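Local coordinates for protein putative ABC transporter subunit, substrate-binding component (Rhodopseudomonas palustris, PDB 4EVQ) that binds 4-hydroxybenzoate and, as the substrate-binding component of an ABC transporter, probably delivers benzoate derivatives in the periplasm for uptake, at residues Gly93-Met98 with Pro112-Asp117; Ala30-Ala35 with Gly88-Gly93; Ile256-His261 with Gly353-Leu358; Leu260-Asp265 with Ser328-Phe333. All coordinates share one frame; numbering follows the deposited sequence. Where two conformers were deposited one is given.

Contact 1: residues Gly93-Met98 with Pro112-Asp117; sequences GVAMAM and PNAGAD. With PHB (p-hydroxybenzoic acid), chain H.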
loop_
_atom_site.group_PDB
_atom_site.type_symbol
_atom_site.label_atom_id
_atom_site.label_comp_id
_atom_site.label_asym_id
_atom_site.label_seq_id
_atom_site.Cartn_x
_atom_site.Cartn_y
_atom_site.Cartn_z
ATOM N N GLY A 93 0.699 -3.884 11.432
ATOM C CA GLY A 93 1.151 -4.230 12.769
ATOM C C GLY A 93 2.646 -4.570 12.802
ATOM O O GLY A 93 3.350 -4.141 13.723
ATOM N N VAL A 94 3.134 -5.325 11.823
ATOM C CA VAL A 94 4.581 -5.565 11.741
ATOM C C VAL A 94 5.312 -4.263 11.506
ATOM O O VAL A 94 6.332 -3.991 12.146
ATOM C CB VAL A 94 4.902 -6.552 10.592
ATOM C CG1 VAL A 94 6.413 -6.814 10.435
ATOM C CG2 VAL A 94 4.159 -7.842 10.764
ATOM N N ALA A 95 4.826 -3.455 10.576
ATOM C CA ALA A 95 5.507 -2.218 10.223
ATOM C C ALA A 95 5.628 -1.252 11.365
ATOM O O ALA A 95 6.678 -0.585 11.494
ATOM C CB ALA A 95 4.821 -1.555 9.060
HETATM N N MSE A 96 4.626 -1.143 12.217
HETATM C CA MSE A 96 4.747 -0.172 13.299
HETATM C C MSE A 96 5.819 -0.617 14.314
HETATM O O MSE A 96 6.547 0.210 14.888
HETATM C CB MSE A 96 3.395 0.113 13.958
HETATM C CG MSE A 96 2.800 -1.013 14.696
HETATM SE SE MSE A 96 1.085 -0.435 15.436
HETATM C CE MSE A 96 0.036 -0.267 13.834
ATOM N N ALA A 97 5.970 -1.914 14.508
ATOM C CA ALA A 97 7.019 -2.407 15.391
ATOM C C ALA A 97 8.381 -2.214 14.749
ATOM O O ALA A 97 9.367 -1.893 15.443
ATOM C CB ALA A 97 6.750 -3.879 15.670
HETATM N N MSE A 98 8.458 -2.388 13.446
HETATM C CA MSE A 98 9.719 -2.190 12.714
HETATM C C MSE A 98 10.129 -0.746 12.789
HETATM O O MSE A 98 11.301 -0.449 13.080
HETATM C CB MSE A 98 9.528 -2.619 11.245
HETATM C CG MSE A 98 10.773 -2.591 10.418
HETATM SE SE MSE A 98 10.455 -2.470 8.497
HETATM C CE MSE A 98 10.081 -0.574 8.481
ATOM N N PRO A 112 7.187 0.333 2.036
ATOM C CA PRO A 112 6.717 0.220 0.650
ATOM C C PRO A 112 5.250 -0.257 0.558
ATOM O O PRO A 112 4.793 -0.579 -0.520
ATOM C CB PRO A 112 7.654 -0.842 0.065
ATOM C CG PRO A 112 7.801 -1.791 1.168
ATOM C CD PRO A 112 7.831 -0.929 2.422
ATOM N N ASN A 113 4.590 -0.398 1.691
ATOM C CA ASN A 113 3.150 -0.654 1.645
ATOM C C ASN A 113 2.405 -0.260 2.927
ATOM O O ASN A 113 1.481 0.551 2.877
ATOM C CB ASN A 113 2.787 -2.133 1.373
ATOM C CG ASN A 113 1.283 -2.292 1.226
ATOM O OD1 ASN A 113 0.715 -1.833 0.234
ATOM N ND2 ASN A 113 0.628 -2.836 2.265
ATOM N N ALA A 114 2.779 -0.829 4.072
ATOM C CA ALA A 114 1.996 -0.679 5.302
ATOM C C ALA A 114 1.476 0.725 5.470
ATOM O O ALA A 114 2.254 1.687 5.505
ATOM C CB ALA A 114 2.808 -1.079 6.531
ATOM N N GLY A 115 0.186 0.855 5.626
ATOM C CA GLY A 115 -0.474 2.146 5.729
ATOM C C GLY A 115 -0.597 2.722 7.092
ATOM O O GLY A 115 -1.168 3.826 7.231
ATOM N N ALA A 116 -0.043 2.066 8.101
ATOM C CA ALA A 116 -0.283 2.464 9.487
ATOM C C ALA A 116 -0.189 3.972 9.638
ATOM O O ALA A 116 0.854 4.575 9.338
ATOM C CB ALA A 116 0.727 1.767 10.403
ATOM N N ASP A 117 -1.225 4.567 10.191
ATOM C CA ASP A 117 -1.289 6.028 10.311
ATOM C C ASP A 117 -0.140 6.567 11.116
ATOM O O ASP A 117 0.414 7.626 10.779
ATOM C CB ASP A 117 -2.621 6.451 10.942
ATOM C CG ASP A 117 -3.826 6.255 10.030
ATOM O OD1 ASP A 117 -3.679 6.279 8.800
ATOM O OD2 ASP A 117 -4.936 6.143 10.595
HETATM C "C1'" PHB H . -1.570 -3.019 5.840
HETATM O "O1'" PHB H . -1.585 -3.879 6.750
HETATM O "O2'" PHB H . -1.172 -1.805 6.038
HETATM C C1 PHB H . -1.998 -3.331 4.460
HETATM C C2 PHB H . -1.948 -4.652 4.013
HETATM C C3 PHB H . -2.365 -4.955 2.727
HETATM C C4 PHB H . -2.835 -3.970 1.921
HETATM C C5 PHB H . -2.873 -2.651 2.334
HETATM C C6 PHB H . -2.461 -2.362 3.602
HETATM O O4 PHB H . -3.249 -4.245 0.670
#
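In the leucine-binding-protein fold, with its two lobes closing on a ligand, Ala95 and Ala114 meet behind the carboxylate of bound p-hydroxybenzoic acid. Helix 92-105 packs there on the loop that leaves strand 109-111 of the parallel core of one lobe. The two methyls meet head on: Ala95 CB lies 3.3 Å from Ala114 CB, tighter than an ordinary van der Waals contact, and both bonds from the main chain point across the interface. The next residue, selenomethionine Met96, reaches the same loop with its terminal methyl, a less certain touch because the side chain has two conformers. In one of them CE is 4.0 Å from Ala116 CB; CG sits between the backbone N and the carbonyl carbon (chi1 67°), and a further bend at chi3 (70°) carries CE to the alanine.

Between Ala114 and Ala116 the loop turns its backbone to the ligand. Gly115 N donates to carboxylate O2' of the ligand over 3.0 Å, and the N-H...O angle of 167° makes this a nearly straight bond. Asn113 serves the ring instead. Its amide is fixed at both ends, OD1 accepting from Gln292 NE2 and ND2 bonded to the carbonyl O of Val90, and this holds the nitrogen over the aromatic ring, with Asn113 ND2 3.4 Å from ligand C6.

Contact 2: residues Ala30-Ala35 with Gly88-Gly93; sequences APLGEA and GTVHSG. With PHB (p-hydroxybenzoic acid), chain H.
This is a small, buried apolar contact in the wall of the ligand pocket, where Leu32 in the first turn of helix 30-46 meets Val90 in the loop between strand 85-88 and helix 92-105. The two side chains cross at about a right angle, with Leu32 CD2 3.7 Å from Val90 CG1. The other valine methyl, CG2, sits nearer the base of the leucine, 4.1 Å from Leu32 CB, and 4.3 Å from Gly33 N. CG1 stands anti to the backbone N (chi1 171°), which turns it to the ligand as well as to the leucine: Leu32 CD2 lies 3.7 Å from ligand C3, and Val90 CG1 lies 3.9 Å from ligand C2.

Two residues on, the chemistry becomes polar. Ser92 N, at the start of helix 92-105, donates to O1' of the ligand over 2.8 Å, while Ser92 OG gives its proton to O2' over 2.6 Å. His91, the N-cap residue, accepts weakly through ND1 from Gly93 N, and its ring stacks on Tyr161, which binds the ligand from the other lobe. On this side Leu32 and Val90 offer the ligand ring aliphatic carbon, while the carboxylate is gripped at a helix N-terminus, whose dipole would probably help to stabilise the negative charge.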
loop_
_atom_site.group_PDB
_atom_site.type_symbol
_atom_site.label_atom_id
_atom_site.label_comp_id
_atom_site.label_asym_id
_atom_site.label_seq_id
_atom_site.Cartn_x
_atom_site.Cartn_y
_atom_site.Cartn_z
ATOM N N ALA A 30 1.874 -13.087 0.960
ATOM C CA ALA A 30 2.981 -13.455 0.090
ATOM C C ALA A 30 2.919 -12.827 -1.341
ATOM O O ALA A 30 3.940 -12.411 -1.840
ATOM C CB ALA A 30 3.094 -14.995 0.001
ATOM N N PRO A 31 1.745 -12.749 -1.975
ATOM C CA PRO A 31 1.748 -12.135 -3.310
ATOM C C PRO A 31 2.086 -10.651 -3.303
ATOM O O PRO A 31 2.658 -10.143 -4.289
ATOM C CB PRO A 31 0.317 -12.322 -3.805
ATOM C CG PRO A 31 -0.239 -13.372 -2.931
ATOM C CD PRO A 31 0.427 -13.329 -1.651
ATOM N N LEU A 32 1.775 -9.990 -2.192
ATOM C CA LEU A 32 2.115 -8.563 -2.063
ATOM C C LEU A 32 3.634 -8.430 -1.838
ATOM O O LEU A 32 4.262 -7.559 -2.415
ATOM C CB LEU A 32 1.356 -7.920 -0.896
ATOM C CG LEU A 32 -0.127 -7.599 -1.111
ATOM C CD1 LEU A 32 -0.979 -8.841 -1.397
ATOM C CD2 LEU A 32 -0.661 -6.847 0.077
ATOM N N GLY A 33 4.213 -9.287 -0.980
ATOM C CA GLY A 33 5.670 -9.263 -0.802
ATOM C C GLY A 33 6.399 -9.546 -2.104
ATOM O O GLY A 33 7.428 -8.926 -2.417
ATOM N N GLU A 34 5.887 -10.507 -2.857
ATOM C CA GLU A 34 6.422 -10.824 -4.171
ATOM C C GLU A 34 6.344 -9.616 -5.127
ATOM O O GLU A 34 7.320 -9.282 -5.807
ATOM C CB GLU A 34 5.684 -12.003 -4.798
ATOM C CG GLU A 34 6.111 -12.366 -6.239
ATOM C CD GLU A 34 5.278 -13.498 -6.788
ATOM O OE1 GLU A 34 4.064 -13.328 -7.023
ATOM O OE2 GLU A 34 5.848 -14.581 -6.970
ATOM N N ALA A 35 5.178 -8.972 -5.214
ATOM C CA ALA A 35 5.030 -7.824 -6.114
ATOM C C ALA A 35 5.971 -6.662 -5.759
ATOM O O ALA A 35 6.549 -6.047 -6.646
ATOM C CB ALA A 35 3.580 -7.360 -6.098
ATOM N N GLY A 88 10.635 -2.154 4.312
ATOM C CA GLY A 88 9.553 -3.050 4.721
ATOM C C GLY A 88 8.501 -2.244 5.428
ATOM O O GLY A 88 8.693 -1.051 5.725
ATOM N N THR A 89 7.295 -2.785 5.628
ATOM C CA THR A 89 6.808 -4.058 5.158
ATOM C C THR A 89 5.362 -3.890 4.669
ATOM O O THR A 89 4.936 -2.749 4.388
ATOM C CB THR A 89 6.938 -5.090 6.259
ATOM O OG1 THR A 89 6.476 -6.384 5.766
ATOM C CG2 THR A 89 6.139 -4.725 7.495
ATOM N N VAL A 90 4.608 -4.974 4.557
ATOM C CA VAL A 90 3.205 -4.953 4.133
ATOM C C VAL A 90 2.198 -4.748 5.217
ATOM O O VAL A 90 1.363 -3.857 5.116
ATOM C CB VAL A 90 2.882 -6.257 3.352
ATOM C CG1 VAL A 90 1.386 -6.413 3.078
ATOM C CG2 VAL A 90 3.658 -6.279 2.021
ATOM N N HIS A 91 2.258 -5.553 6.262
ATOM C CA HIS A 91 1.251 -5.570 7.339
ATOM C C HIS A 91 1.521 -4.450 8.347
ATOM O O HIS A 91 2.638 -4.319 8.835
ATOM C CB HIS A 91 1.328 -6.961 7.989
ATOM C CG HIS A 91 0.323 -7.233 9.071
ATOM N ND1 HIS A 91 0.384 -6.658 10.322
ATOM C CD2 HIS A 91 -0.683 -8.135 9.128
ATOM C CE1 HIS A 91 -0.568 -7.163 11.088
ATOM N NE2 HIS A 91 -1.245 -8.047 10.380
ATOM N N SER A 92 0.517 -3.638 8.611
ATOM C CA SER A 92 0.684 -2.469 9.459
ATOM C C SER A 92 1.134 -2.772 10.859
ATOM O O SER A 92 1.846 -1.977 11.449
ATOM C CB SER A 92 -0.616 -1.675 9.552
ATOM O OG SER A 92 -0.831 -0.836 8.446
ATOM N N GLY A 93 0.699 -3.884 11.432
ATOM C CA GLY A 93 1.151 -4.230 12.769
ATOM C C GLY A 93 2.646 -4.570 12.802
ATOM O O GLY A 93 3.350 -4.141 13.723
HETATM C "C1'" PHB H . -1.570 -3.019 5.840
HETATM O "O1'" PHB H . -1.585 -3.879 6.750
HETATM O "O2'" PHB H . -1.172 -1.805 6.038
HETATM C C1 PHB H . -1.998 -3.331 4.460
HETATM C C2 PHB H . -1.948 -4.652 4.013
HETATM C C3 PHB H . -2.365 -4.955 2.727
HETATM C C4 PHB H . -2.835 -3.970 1.921
HETATM C C5 PHB H . -2.873 -2.651 2.334
HETATM C C6 PHB H . -2.461 -2.362 3.602
HETATM O O4 PHB H . -3.249 -4.245 0.670
#

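Contact 3: residues Ile256-His261 with Gly353-Leu358; sequences IKTVLH and GKSVNL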
loop_
_atom_site.group_PDB
_atom_site.type_symbol
_atom_site.label_atom_id
_atom_site.label_comp_id
_atom_site.label_asym_id
_atom_site.label_seq_id
_atom_site.Cartn_x
_atom_site.Cartn_y
_atom_site.Cartn_z
ATOM N N ILE A 256 -17.194 -3.733 -9.434
ATOM C CA ILE A 256 -16.695 -3.268 -8.144
ATOM C C ILE A 256 -16.027 -1.909 -8.326
ATOM O O ILE A 256 -15.254 -1.716 -9.260
ATOM C CB ILE A 256 -15.695 -4.299 -7.523
ATOM C CG1 ILE A 256 -16.425 -5.609 -7.193
ATOM C CG2 ILE A 256 -15.013 -3.716 -6.283
ATOM C CD1 ILE A 256 -15.468 -6.673 -6.762
ATOM N N LYS A 257 -16.312 -0.992 -7.418
ATOM C CA LYS A 257 -15.754 0.346 -7.468
ATOM C C LYS A 257 -14.698 0.474 -6.366
ATOM O O LYS A 257 -14.891 0.049 -5.247
ATOM C CB LYS A 257 -16.837 1.376 -7.220
ATOM C CG LYS A 257 -17.870 1.421 -8.332
ATOM C CD LYS A 257 -17.674 2.602 -9.182
ATOM C CE LYS A 257 -18.580 2.651 -10.402
ATOM N NZ LYS A 257 -20.004 2.491 -10.151
ATOM N N THR A 258 -13.563 1.083 -6.701
ATOM C CA THR A 258 -12.511 1.288 -5.723
ATOM C C THR A 258 -11.865 2.643 -5.912
ATOM O O THR A 258 -11.999 3.292 -6.942
ATOM C CB THR A 258 -11.402 0.200 -5.758
ATOM O OG1 THR A 258 -10.712 0.219 -7.005
ATOM C CG2 THR A 258 -11.932 -1.188 -5.512
ATOM N N VAL A 259 -11.178 3.083 -4.864
ATOM C CA VAL A 259 -10.349 4.280 -4.934
ATOM C C VAL A 259 -8.906 3.881 -4.641
ATOM O O VAL A 259 -8.647 3.152 -3.674
ATOM C CB VAL A 259 -10.856 5.349 -3.968
ATOM C CG1 VAL A 259 -9.863 6.481 -3.844
ATOM C CG2 VAL A 259 -12.226 5.885 -4.425
ATOM N N LEU A 260 -7.977 4.329 -5.474
ATOM C CA LEU A 260 -6.569 3.990 -5.272
ATOM C C LEU A 260 -5.714 5.045 -5.953
ATOM O O LEU A 260 -6.096 5.642 -6.944
ATOM C CB LEU A 260 -6.234 2.590 -5.867
ATOM C CG LEU A 260 -4.965 1.914 -5.343
ATOM C CD1 LEU A 260 -5.069 1.581 -3.865
ATOM C CD2 LEU A 260 -4.719 0.643 -6.186
ATOM N N HIS A 261 -4.493 5.139 -5.454
ATOM C CA HIS A 261 -3.437 5.995 -5.982
ATOM C C HIS A 261 -2.747 5.473 -7.236
ATOM O O HIS A 261 -1.809 6.077 -7.717
ATOM C CB HIS A 261 -2.454 6.319 -4.861
ATOM C CG HIS A 261 -1.959 5.122 -4.137
ATOM N ND1 HIS A 261 -2.796 4.369 -3.340
ATOM C CD2 HIS A 261 -0.730 4.573 -4.040
ATOM C CE1 HIS A 261 -2.107 3.372 -2.824
ATOM N NE2 HIS A 261 -0.853 3.476 -3.221
ATOM N N GLY A 353 -11.614 -7.565 -16.329
ATOM C CA GLY A 353 -10.394 -8.133 -15.798
ATOM C C GLY A 353 -9.288 -7.151 -15.462
ATOM O O GLY A 353 -8.159 -7.570 -15.273
ATOM N N LYS A 354 -9.619 -5.875 -15.376
ATOM C CA LYS A 354 -8.667 -4.862 -14.947
ATOM C C LYS A 354 -9.463 -3.706 -14.363
ATOM O O LYS A 354 -10.647 -3.542 -14.657
ATOM C CB LYS A 354 -7.790 -4.400 -16.102
ATOM C CG LYS A 354 -8.571 -3.807 -17.236
ATOM C CD LYS A 354 -7.760 -3.831 -18.524
ATOM C CE LYS A 354 -7.658 -2.439 -19.168
ATOM N NZ LYS A 354 -9.003 -1.912 -19.546
ATOM N N SER A 355 -8.826 -2.868 -13.557
ATOM C CA SER A 355 -9.463 -1.648 -13.075
ATOM C C SER A 355 -9.233 -0.575 -14.106
ATOM O O SER A 355 -8.160 -0.466 -14.660
ATOM C CB SER A 355 -8.904 -1.208 -11.722
ATOM O OG SER A 355 -9.449 -1.992 -10.685
ATOM N N VAL A 356 -10.278 0.195 -14.393
ATOM C CA VAL A 356 -10.195 1.322 -15.303
ATOM C C VAL A 356 -10.437 2.601 -14.541
ATOM O O VAL A 356 -11.123 2.632 -13.543
ATOM C CB VAL A 356 -11.162 1.184 -16.462
ATOM C CG1 VAL A 356 -10.888 -0.101 -17.233
ATOM C CG2 VAL A 356 -12.556 1.188 -15.972
ATOM N N ASN A 357 -9.818 3.669 -15.012
ATOM C CA ASN A 357 -9.898 4.966 -14.388
ATOM C C ASN A 357 -11.206 5.673 -14.731
ATOM O O ASN A 357 -11.460 5.979 -15.872
ATOM C CB ASN A 357 -8.706 5.758 -14.911
ATOM C CG ASN A 357 -8.466 7.049 -14.173
ATOM O OD1 ASN A 357 -9.200 7.431 -13.265
ATOM N ND2 ASN A 357 -7.370 7.718 -14.535
ATOM N N LEU A 358 -11.995 5.966 -13.715
ATOM C CA LEU A 358 -13.217 6.748 -13.887
ATOM C C LEU A 358 -13.039 8.221 -13.594
ATOM O O LEU A 358 -13.942 9.004 -13.834
ATOM C CB LEU A 358 -14.306 6.201 -12.993
ATOM C CG LEU A 358 -14.724 4.772 -13.254
ATOM C CD1 LEU A 358 -15.873 4.440 -12.309
ATOM C CD2 LEU A 358 -15.133 4.602 -14.712
HETATM O O HOH W 1 -11.542 -1.354 -8.983
#
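Ser355 faces Thr258 from the far side of an intervening strand. Its segment begins at Gly353, whose positive phi (84°) lets the chain double back from strand 345-351. Two residues on, the side chain of Ser355 sets out toward strand 257-260, yet the hydroxyls do not meet directly: Ser355 OG is 4.5 Å from Thr258 OG1. A single water fills the step. It donates to Ser355 OG over 2.8 Å and is also hydrogen-bonded to Thr258 OG1, 2.7 Å away. Thr258 OG1 has a further partner in Arg348 NE, so the bridge is tied to the strand between.

That strand explains the spacing. In the seven-stranded mixed sheet of the second lobe, 345-351 runs antiparallel to both 257-260 and 354-362, so the two segments lie parallel and one strand apart, with Thr258 CA 8.5 Å from Ser355 CA.

Past Asn357, whose N bonds to Asp265 OD2, Leu358 closes the pair on the opposite face of the sheet. Its CD1 touches the aliphatic part of Lys257, 3.8 Å from CE and 4.0 Å from CD, the two side chains crossing at about a right angle. A bend in the lysine at chi2 (-105°) leads its chain outward over strand 345-351, past Glu349, to this exposed leucine on the outermost strand.

Contact 4: residues Leu260-Asp265 with Ser328-Phe333; sequences LHYVSD and SPRGPF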
loop_
_atom_site.group_PDB
_atom_site.type_symbol
_atom_site.label_atom_id
_atom_site.label_comp_id
_atom_site.label_asym_id
_atom_site.label_seq_id
_atom_site.Cartn_x
_atom_site.Cartn_y
_atom_site.Cartn_z
ATOM N N LEU A 260 -7.977 4.329 -5.474
ATOM C CA LEU A 260 -6.569 3.990 -5.272
ATOM C C LEU A 260 -5.714 5.045 -5.953
ATOM O O LEU A 260 -6.096 5.642 -6.944
ATOM C CB LEU A 260 -6.234 2.590 -5.867
ATOM C CG LEU A 260 -4.965 1.914 -5.343
ATOM C CD1 LEU A 260 -5.069 1.581 -3.865
ATOM C CD2 LEU A 260 -4.719 0.643 -6.186
ATOM N N HIS A 261 -4.493 5.139 -5.454
ATOM C CA HIS A 261 -3.437 5.995 -5.982
ATOM C C HIS A 261 -2.747 5.473 -7.236
ATOM O O HIS A 261 -1.809 6.077 -7.717
ATOM C CB HIS A 261 -2.454 6.319 -4.861
ATOM C CG HIS A 261 -1.959 5.122 -4.137
ATOM N ND1 HIS A 261 -2.796 4.369 -3.340
ATOM C CD2 HIS A 261 -0.730 4.573 -4.040
ATOM C CE1 HIS A 261 -2.107 3.372 -2.824
ATOM N NE2 HIS A 261 -0.853 3.476 -3.221
ATOM N N TYR A 262 -3.196 4.353 -7.770
ATOM C CA TYR A 262 -2.669 3.818 -9.030
ATOM C C TYR A 262 -3.790 3.168 -9.825
ATOM O O TYR A 262 -4.702 2.606 -9.244
ATOM C CB TYR A 262 -1.566 2.765 -8.765
ATOM C CG TYR A 262 -0.981 2.206 -10.020
ATOM C CD1 TYR A 262 -0.182 2.980 -10.868
ATOM C CD2 TYR A 262 -1.199 0.866 -10.363
ATOM C CE1 TYR A 262 0.312 2.468 -12.032
ATOM C CE2 TYR A 262 -0.679 0.347 -11.538
ATOM C CZ TYR A 262 0.095 1.148 -12.357
ATOM O OH TYR A 262 0.596 0.600 -13.520
ATOM N N VAL A 263 -3.717 3.291 -11.145
ATOM C CA VAL A 263 -4.574 2.536 -12.060
ATOM C C VAL A 263 -3.672 2.132 -13.211
ATOM O O VAL A 263 -2.851 2.922 -13.649
ATOM C CB VAL A 263 -5.703 3.377 -12.686
ATOM C CG1 VAL A 263 -6.844 2.443 -13.153
ATOM C CG2 VAL A 263 -6.184 4.418 -11.845
ATOM N N SER A 264 -3.797 0.901 -13.717
ATOM C CA SER A 264 -2.779 0.439 -14.653
ATOM C C SER A 264 -2.835 1.146 -15.971
ATOM O O SER A 264 -1.825 1.153 -16.655
ATOM C CB SER A 264 -2.785 -1.070 -14.848
ATOM O OG SER A 264 -4.010 -1.436 -15.304
ATOM N N ASP A 265 -3.962 1.779 -16.285
ATOM C CA ASP A 265 -4.130 2.490 -17.540
ATOM C C ASP A 265 -3.639 3.919 -17.535
ATOM O O ASP A 265 -3.841 4.616 -18.520
ATOM C CB ASP A 265 -5.611 2.427 -18.058
ATOM C CG ASP A 265 -6.620 3.115 -17.146
ATOM O OD1 ASP A 265 -6.216 3.804 -16.212
ATOM O OD2 ASP A 265 -7.862 2.997 -17.407
ATOM N N SER A 328 6.809 8.844 -11.115
ATOM C CA SER A 328 6.357 7.508 -10.763
ATOM C C SER A 328 5.422 7.011 -11.850
ATOM O O SER A 328 4.782 7.804 -12.503
ATOM C CB SER A 328 5.587 7.598 -9.439
ATOM O OG SER A 328 4.839 6.388 -9.178
ATOM N N PRO A 329 5.220 5.693 -11.951
ATOM C CA PRO A 329 4.112 5.164 -12.725
ATOM C C PRO A 329 2.778 5.822 -12.335
ATOM O O PRO A 329 1.866 5.910 -13.157
ATOM C CB PRO A 329 4.167 3.653 -12.414
ATOM C CG PRO A 329 5.628 3.398 -12.250
ATOM C CD PRO A 329 6.081 4.620 -11.438
ATOM N N ARG A 330 2.631 6.311 -11.108
ATOM C CA ARG A 330 1.404 7.030 -10.691
ATOM C C ARG A 330 1.251 8.383 -11.364
ATOM O O ARG A 330 0.205 8.912 -11.756
ATOM C CB ARG A 330 1.492 7.254 -9.189
ATOM C CG ARG A 330 1.308 5.914 -8.507
ATOM C CD ARG A 330 1.464 5.956 -6.997
ATOM N NE ARG A 330 2.864 5.755 -6.623
ATOM C CZ ARG A 330 3.300 5.625 -5.379
ATOM N NH1 ARG A 330 2.469 5.732 -4.362
ATOM N NH2 ARG A 330 4.578 5.341 -5.168
ATOM N N GLY A 331 2.360 9.005 -11.436
ATOM C CA GLY A 331 2.356 10.451 -11.704
ATOM C C GLY A 331 3.581 11.062 -11.033
ATOM O O GLY A 331 4.478 10.315 -10.637
ATOM N N PRO A 332 3.649 12.412 -10.889
ATOM C CA PRO A 332 4.777 12.968 -10.137
ATOM C C PRO A 332 4.759 12.501 -8.682
ATOM O O PRO A 332 3.728 12.523 -8.035
ATOM C CB PRO A 332 4.546 14.488 -10.218
ATOM C CG PRO A 332 3.681 14.702 -11.419
ATOM C CD PRO A 332 2.807 13.478 -11.480
ATOM N N PHE A 333 5.902 12.055 -8.202
ATOM C CA PHE A 333 5.981 11.579 -6.856
ATOM C C PHE A 333 6.603 12.680 -6.031
ATOM O O PHE A 333 7.615 13.236 -6.405
ATOM C CB PHE A 333 6.825 10.319 -6.790
ATOM C CG PHE A 333 6.879 9.698 -5.411
ATOM C CD1 PHE A 333 7.854 10.117 -4.530
ATOM C CD2 PHE A 333 5.989 8.712 -5.004
ATOM C CE1 PHE A 333 7.947 9.597 -3.264
ATOM C CE2 PHE A 333 6.057 8.186 -3.724
ATOM C CZ PHE A 333 7.063 8.608 -2.854
#
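Arg330, Tyr262 and His261 carry this buried contact, and the arginine, described here in one of its two conformers, loses the most surface to it. Its methylene chain lies against the backbone of the loop after strand 257-260: Arg330 CG is 3.2 Å from the carbonyl O of His261, and CD is 3.4 Å from the same oxygen. Further out, arginine and histidine run side by side in the same direction. Arg330 NH1 comes to the edge of the imidazole, near its plane, 3.4 Å from His261 CD2, while the guanidinium plane is tilted 50° to the ring. The histidine holds its CG between the backbone N and the carbonyl carbon (chi1 52°), the position that sets the ring alongside the arginine; its NE2 is bonded to Gln292 OE1. The charged end of Arg330 is taken up elsewhere, NH2 forming a salt bridge with Asp295 and a hydrogen bond with the carbonyl O of Thr131.

Tyr262 packs on the turn itself. Its CE1 lies 4.1 Å from Pro329 CB, and the carbonyl O of Pro329 stands in the ring plane at the edge, 3.9 Å from CE1. The phenol OH bonds to Asn271. Within the turn, Ser328 OG accepts from Arg330 N (2.9 Å), an ST turn that fixes the base of the arginine.

The tight hairpin between strands 325-328 and 331-334 thereby packs against the connection leading from strand 257-260 of the second lobe, with helix 269-282 beside Pro329 and helix 288-306 supplying Gln292 and Asp295.

Contacts 1 and 2 form one side of the ligand site: they share Gly93 and helix 92-105, contact 2 is wholly buried and contact 1 nearly so, and both combine aliphatic packing with bonds to the ligand carboxylate. Contacts 3 and 4 both start at strand 257-260 of the other lobe's sheet, sharing Leu260 and His261, and they touch through the loop that follows this strand. Contact 4 is buried and rests on an arginine whose charge is answered by residues beyond it, whereas contact 3 reaches the surface and relies on a water and a lysine-leucine touch. The centres of contacts 1 and 3 stand about 24 Å apart, on opposite sides of the chain's centre.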